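Local coordinates for Dot/Icm T4SS effector (Legionella pneumophila, PDB 6VVE), which acts as a Legionella effector kinase that is activated by host inositol hexakisphosphate and binds ADP and manganese, at residues 195-198 / 199-202; 287-290 / 291-295. All blocks are in the same frame, centred on the assembly; numbering follows the deposited sequence.

Contact 1: residues 195-198 / 199-202; sequences IATE and EMVK
Ile-195 and Lys-202 form an antiparallel hydrogen-bonded pair, with Ile-195 N to Lys-202 O at 2.8 Å, almost straight at 179°, and Lys-202 N to Ile-195 O at 2.7 Å. The next pair, Ala-196 and Val-201, is non-hydrogen-bonded. On that face Ala-196 CB meets Val-201 CG2 at 4.0 Å, and Val-201 packs further on Phe-165 of helix 159-174. The chain reverses through Glu-198 and Glu-199, whose backbone angles fit a type I turn. Lys-161 NZ bonds to Thr-197 O and Glu-198 O. This makes a tight beta hairpin, probably the counterpart of the hairpin that follows the catalytic loop in protein kinases. Asn-193 and Asp-205 of the ADP pocket flank it in sequence. Met-200 O, in a selenomethionine residue, receives two donors. Thr-197 N approaches it head-on at 2.7 Å. Thr-197 OG1 comes from above the carbonyl plane at 3.2 Å, placed there because it sits between the backbone N and the carbonyl carbon (chi1 65°). Thr-197 CG2 touches Lys-202 CE at 4.0 Å where the two side chains cross at about a right angle. Lys-202 then bends at its end, and its NZ bonds to Glu-126 O.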
loop_
_atom_site.group_PDB
_atom_site.type_symbol
_atom_site.label_atom_id
_atom_site.label_comp_id
_atom_site.label_asym_id
_atom_site.label_seq_id
_atom_site.Cartn_x
_atom_site.Cartn_y
_atom_site.Cartn_z
ATOM N N ILE A 195 7.391 2.167 -7.855
ATOM C CA ILE A 195 7.922 3.362 -8.500
ATOM C C ILE A 195 8.996 3.954 -7.595
ATOM O O ILE A 195 8.758 4.177 -6.401
ATOM C CB ILE A 195 6.822 4.399 -8.779
ATOM C CG1 ILE A 195 5.613 3.751 -9.450
ATOM C CG2 ILE A 195 7.373 5.524 -9.651
ATOM C CD1 ILE A 195 5.904 3.141 -10.803
ATOM N N ALA A 196 10.167 4.218 -8.165
ATOM C CA ALA A 196 11.268 4.837 -7.442
ATOM C C ALA A 196 11.270 6.336 -7.711
ATOM O O ALA A 196 11.263 6.764 -8.870
ATOM C CB ALA A 196 12.608 4.228 -7.853
ATOM N N THR A 197 11.266 7.129 -6.638
ATOM C CA THR A 197 11.407 8.571 -6.717
ATOM C C THR A 197 12.780 8.964 -6.180
ATOM O O THR A 197 13.636 8.112 -5.927
ATOM C CB THR A 197 10.282 9.259 -5.949
ATOM O OG1 THR A 197 10.392 8.954 -4.555
ATOM C CG2 THR A 197 8.922 8.792 -6.466
ATOM N N GLU A 198 12.991 10.268 -6.003
ATOM C CA GLU A 198 14.289 10.747 -5.537
ATOM C C GLU A 198 14.649 10.138 -4.184
ATOM O O GLU A 198 15.750 9.605 -3.999
ATOM C CB GLU A 198 14.278 12.275 -5.449
ATOM C CG GLU A 198 14.026 12.975 -6.771
ATOM C CD GLU A 198 15.174 12.807 -7.753
ATOM O OE1 GLU A 198 16.230 12.261 -7.366
ATOM O OE2 GLU A 198 15.019 13.232 -8.915
ATOM N N GLU A 199 13.722 10.201 -3.226
ATOM C CA GLU A 199 14.018 9.845 -1.849
ATOM C C GLU A 199 13.711 8.390 -1.518
ATOM O O GLU A 199 14.304 7.845 -0.579
ATOM C CB GLU A 199 13.219 10.741 -0.896
ATOM C CG GLU A 199 13.429 12.228 -1.102
ATOM C CD GLU A 199 14.713 12.722 -0.473
ATOM O OE1 GLU A 199 14.683 13.785 0.180
ATOM O OE2 GLU A 199 15.750 12.042 -0.626
HETATM N N MSE A 200 12.819 7.745 -2.262
HETATM C CA MSE A 200 12.289 6.468 -1.844
HETATM C C MSE A 200 11.657 5.669 -2.972
HETATM O O MSE A 200 11.669 6.084 -4.133
HETATM C CB MSE A 200 11.238 6.700 -0.751
HETATM C CG MSE A 200 10.004 7.440 -1.266
HETATM SE SE MSE A 200 8.763 7.980 0.148
HETATM C CE MSE A 200 9.861 9.323 1.019
ATOM N N VAL A 201 11.101 4.514 -2.618
ATOM C CA VAL A 201 10.272 3.716 -3.510
ATOM C C VAL A 201 8.845 3.760 -2.981
ATOM O O VAL A 201 8.621 3.558 -1.781
ATOM C CB VAL A 201 10.790 2.272 -3.612
ATOM C CG1 VAL A 201 9.707 1.358 -4.167
ATOM C CG2 VAL A 201 12.026 2.221 -4.474
ATOM N N LYS A 202 7.892 4.037 -3.868
ATOM C CA LYS A 202 6.476 4.034 -3.559
ATOM C C LYS A 202 5.784 2.939 -4.366
ATOM O O LYS A 202 6.343 2.376 -5.317
ATOM C CB LYS A 202 5.844 5.395 -3.869
ATOM C CG LYS A 202 6.556 6.586 -3.242
ATOM C CD LYS A 202 5.956 7.899 -3.744
ATOM C CE LYS A 202 6.660 9.107 -3.144
ATOM N NZ LYS A 202 6.339 9.285 -1.705
#

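Contact 2: residues 287-290 / 291-295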
loop_
_atom_site.group_PDB
_atom_site.type_symbol
_atom_site.label_atom_id
_atom_site.label_comp_id
_atom_site.label_asym_id
_atom_site.label_seq_id
_atom_site.Cartn_x
_atom_site.Cartn_y
_atom_site.Cartn_z
ATOM N N PRO A 287 15.663 -7.960 4.755
ATOM C CA PRO A 287 16.231 -6.602 4.804
ATOM C C PRO A 287 17.283 -6.516 5.896
ATOM O O PRO A 287 17.158 -7.136 6.954
ATOM C CB PRO A 287 15.013 -5.719 5.106
ATOM C CG PRO A 287 13.850 -6.495 4.559
ATOM C CD PRO A 287 14.188 -7.946 4.805
ATOM N N LYS A 288 18.332 -5.738 5.629
ATOM C CA LYS A 288 19.465 -5.687 6.546
ATOM C C LYS A 288 19.027 -5.348 7.966
ATOM O O LYS A 288 19.497 -5.960 8.929
ATOM C CB LYS A 288 20.496 -4.673 6.048
ATOM C CG LYS A 288 21.866 -4.831 6.684
ATOM C CD LYS A 288 22.828 -3.744 6.212
ATOM C CE LYS A 288 24.279 -4.171 6.394
ATOM N NZ LYS A 288 24.579 -4.581 7.793
ATOM N N LYS A 289 18.117 -4.381 8.116
ATOM C CA LYS A 289 17.737 -3.934 9.452
ATOM C C LYS A 289 16.931 -4.992 10.190
ATOM O O LYS A 289 17.037 -5.102 11.417
ATOM C CB LYS A 289 16.941 -2.631 9.375
ATOM C CG LYS A 289 16.636 -2.035 10.734
ATOM C CD LYS A 289 15.967 -0.669 10.626
ATOM C CE LYS A 289 15.835 -0.018 11.998
ATOM N NZ LYS A 289 15.275 1.359 11.911
ATOM N N LEU A 290 16.120 -5.775 9.467
ATOM C CA LEU A 290 15.343 -6.819 10.128
ATOM C C LEU A 290 16.250 -7.942 10.612
ATOM O O LEU A 290 16.101 -8.427 11.739
ATOM C CB LEU A 290 14.265 -7.356 9.185
ATOM C CG LEU A 290 13.402 -8.492 9.731
ATOM C CD1 LEU A 290 12.711 -8.077 11.017
ATOM C CD2 LEU A 290 12.386 -8.939 8.686
ATOM N N ALA A 291 17.194 -8.371 9.771
ATOM C CA ALA A 291 18.187 -9.342 10.213
ATOM C C ALA A 291 18.918 -8.833 11.448
ATOM O O ALA A 291 19.085 -9.562 12.433
ATOM C CB ALA A 291 19.176 -9.642 9.085
ATOM N N HIS A 292 19.358 -7.575 11.412
ATOM C CA HIS A 292 20.042 -6.992 12.558
ATOM C C HIS A 292 19.141 -6.989 13.789
ATOM O O HIS A 292 19.563 -7.386 14.882
ATOM C CB HIS A 292 20.494 -5.572 12.221
ATOM C CG HIS A 292 21.119 -4.848 13.371
ATOM N ND1 HIS A 292 20.459 -3.864 14.078
ATOM C CD2 HIS A 292 22.343 -4.963 13.938
ATOM C CE1 HIS A 292 21.252 -3.405 15.029
ATOM N NE2 HIS A 292 22.401 -4.053 14.964
ATOM N N ASP A 293 17.894 -6.536 13.630
ATOM C CA ASP A 293 16.982 -6.471 14.768
ATOM C C ASP A 293 16.716 -7.855 15.339
ATOM O O ASP A 293 16.708 -8.034 16.561
ATOM C CB ASP A 293 15.673 -5.803 14.349
ATOM C CG ASP A 293 15.856 -4.338 13.977
ATOM O OD1 ASP A 293 16.983 -3.817 14.133
ATOM O OD2 ASP A 293 14.873 -3.705 13.530
ATOM N N LEU A 294 16.505 -8.849 14.471
ATOM C CA LEU A 294 16.263 -10.208 14.944
ATOM C C LEU A 294 17.481 -10.753 15.683
ATOM O O LEU A 294 17.355 -11.348 16.758
ATOM C CB LEU A 294 15.900 -11.114 13.771
ATOM C CG LEU A 294 14.541 -10.885 13.107
ATOM C CD1 LEU A 294 14.441 -11.708 11.829
ATOM C CD2 LEU A 294 13.405 -11.233 14.053
ATOM N N HIS A 295 18.673 -10.569 15.111
ATOM C CA HIS A 295 19.884 -11.049 15.764
ATOM C C HIS A 295 20.124 -10.312 17.075
ATOM O O HIS A 295 20.519 -10.920 18.077
ATOM C CB HIS A 295 21.078 -10.886 14.827
ATOM C CG HIS A 295 22.381 -11.326 15.420
ATOM N ND1 HIS A 295 22.747 -12.653 15.512
ATOM C CD2 HIS A 295 23.404 -10.614 15.948
ATOM C CE1 HIS A 295 23.941 -12.738 16.072
ATOM N NE2 HIS A 295 24.361 -11.515 16.349
#
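The carboxylate of Asp-293 presents one face to the backbone carbonyl oxygen of Lys-289. Lys-289 O stands almost directly over the carboxylate carbon, 2.9 Å from Asp-293 CG. It is 3.0 Å from Asp-293 OD1. These oxygens are all acceptors, so no hydrogen bond joins them. On the same side, but shifted toward the oxygen end, lies Lys-289 CG, 3.7 Å from Asp-293 OD2. The lysine chain runs on extended past the carboxylate edge. Its NZ stops 5.3 Å from Asp-293 OD2, too far for a salt bridge. The OD1 end of the carboxylate faces the His-292 ring, where His-292 ND1 gives Asp-293 OD1 a weak bond of 3.5 Å. ND1 lies only slightly out of the carboxylate plane, but the ring is tilted about 60° to it. Asp-293 CG lies beside its own backbone N (chi1 -66°), which turns the group back over the preceding turn.

This is the first part of helix 288-299, the last helix of the modelled chain. Pro-287 holds the N-cap position, and its O accepts Ala-291 N at 3.1 Å in a nearly straight bond. Lys-288, Lys-289 and Leu-290 repeat the i to i+4 pattern with His-292, Asp-293 and Leu-294. Glu-163 of helix 159-174 takes the N-H of Lys-288. Another side of the helix is apolar. Leu-290 CD1 meets Leu-294 CG at 3.9 Å. Leu-290 touches Trp-232 of helix 231-239, and Leu-294 touches Leu-276 of helix 272-280.

The chemistry divides the helix in two. Leucines and Pro-287 pack against neighbouring helices, while Lys-289, His-292 and Asp-293 form a polar surface. There Lys-289 O is occupied by the N-H of Asp-293. Acceptors held this close may be unfavourable near the carboxylate oxygens. The nearby lysine charge and the weak histidine bond may partly offset this.

In the fold
Contact 1 comes first along the chain, and contact 2 begins 85 residues after contact 1 ends. Their centres are 22 Å apart and their nearest atoms about 12 Å, so they do not touch. Contact 1 is a two-stranded hairpin, strands 194-196 and 201-203, with the Ile-195 side chain about 5 Å from the bound ADP. Contact 2 starts helix 288-299, near the C-terminal end and farther from the chain centre. Helix 159-174 touches both: Lys-161 and Phe-165 meet the hairpin, while Glu-163, Val-166, Leu-167 and Lys-170 meet residues 287-290. This helix therefore lies between the hairpin beside the ADP and the start of the last helix.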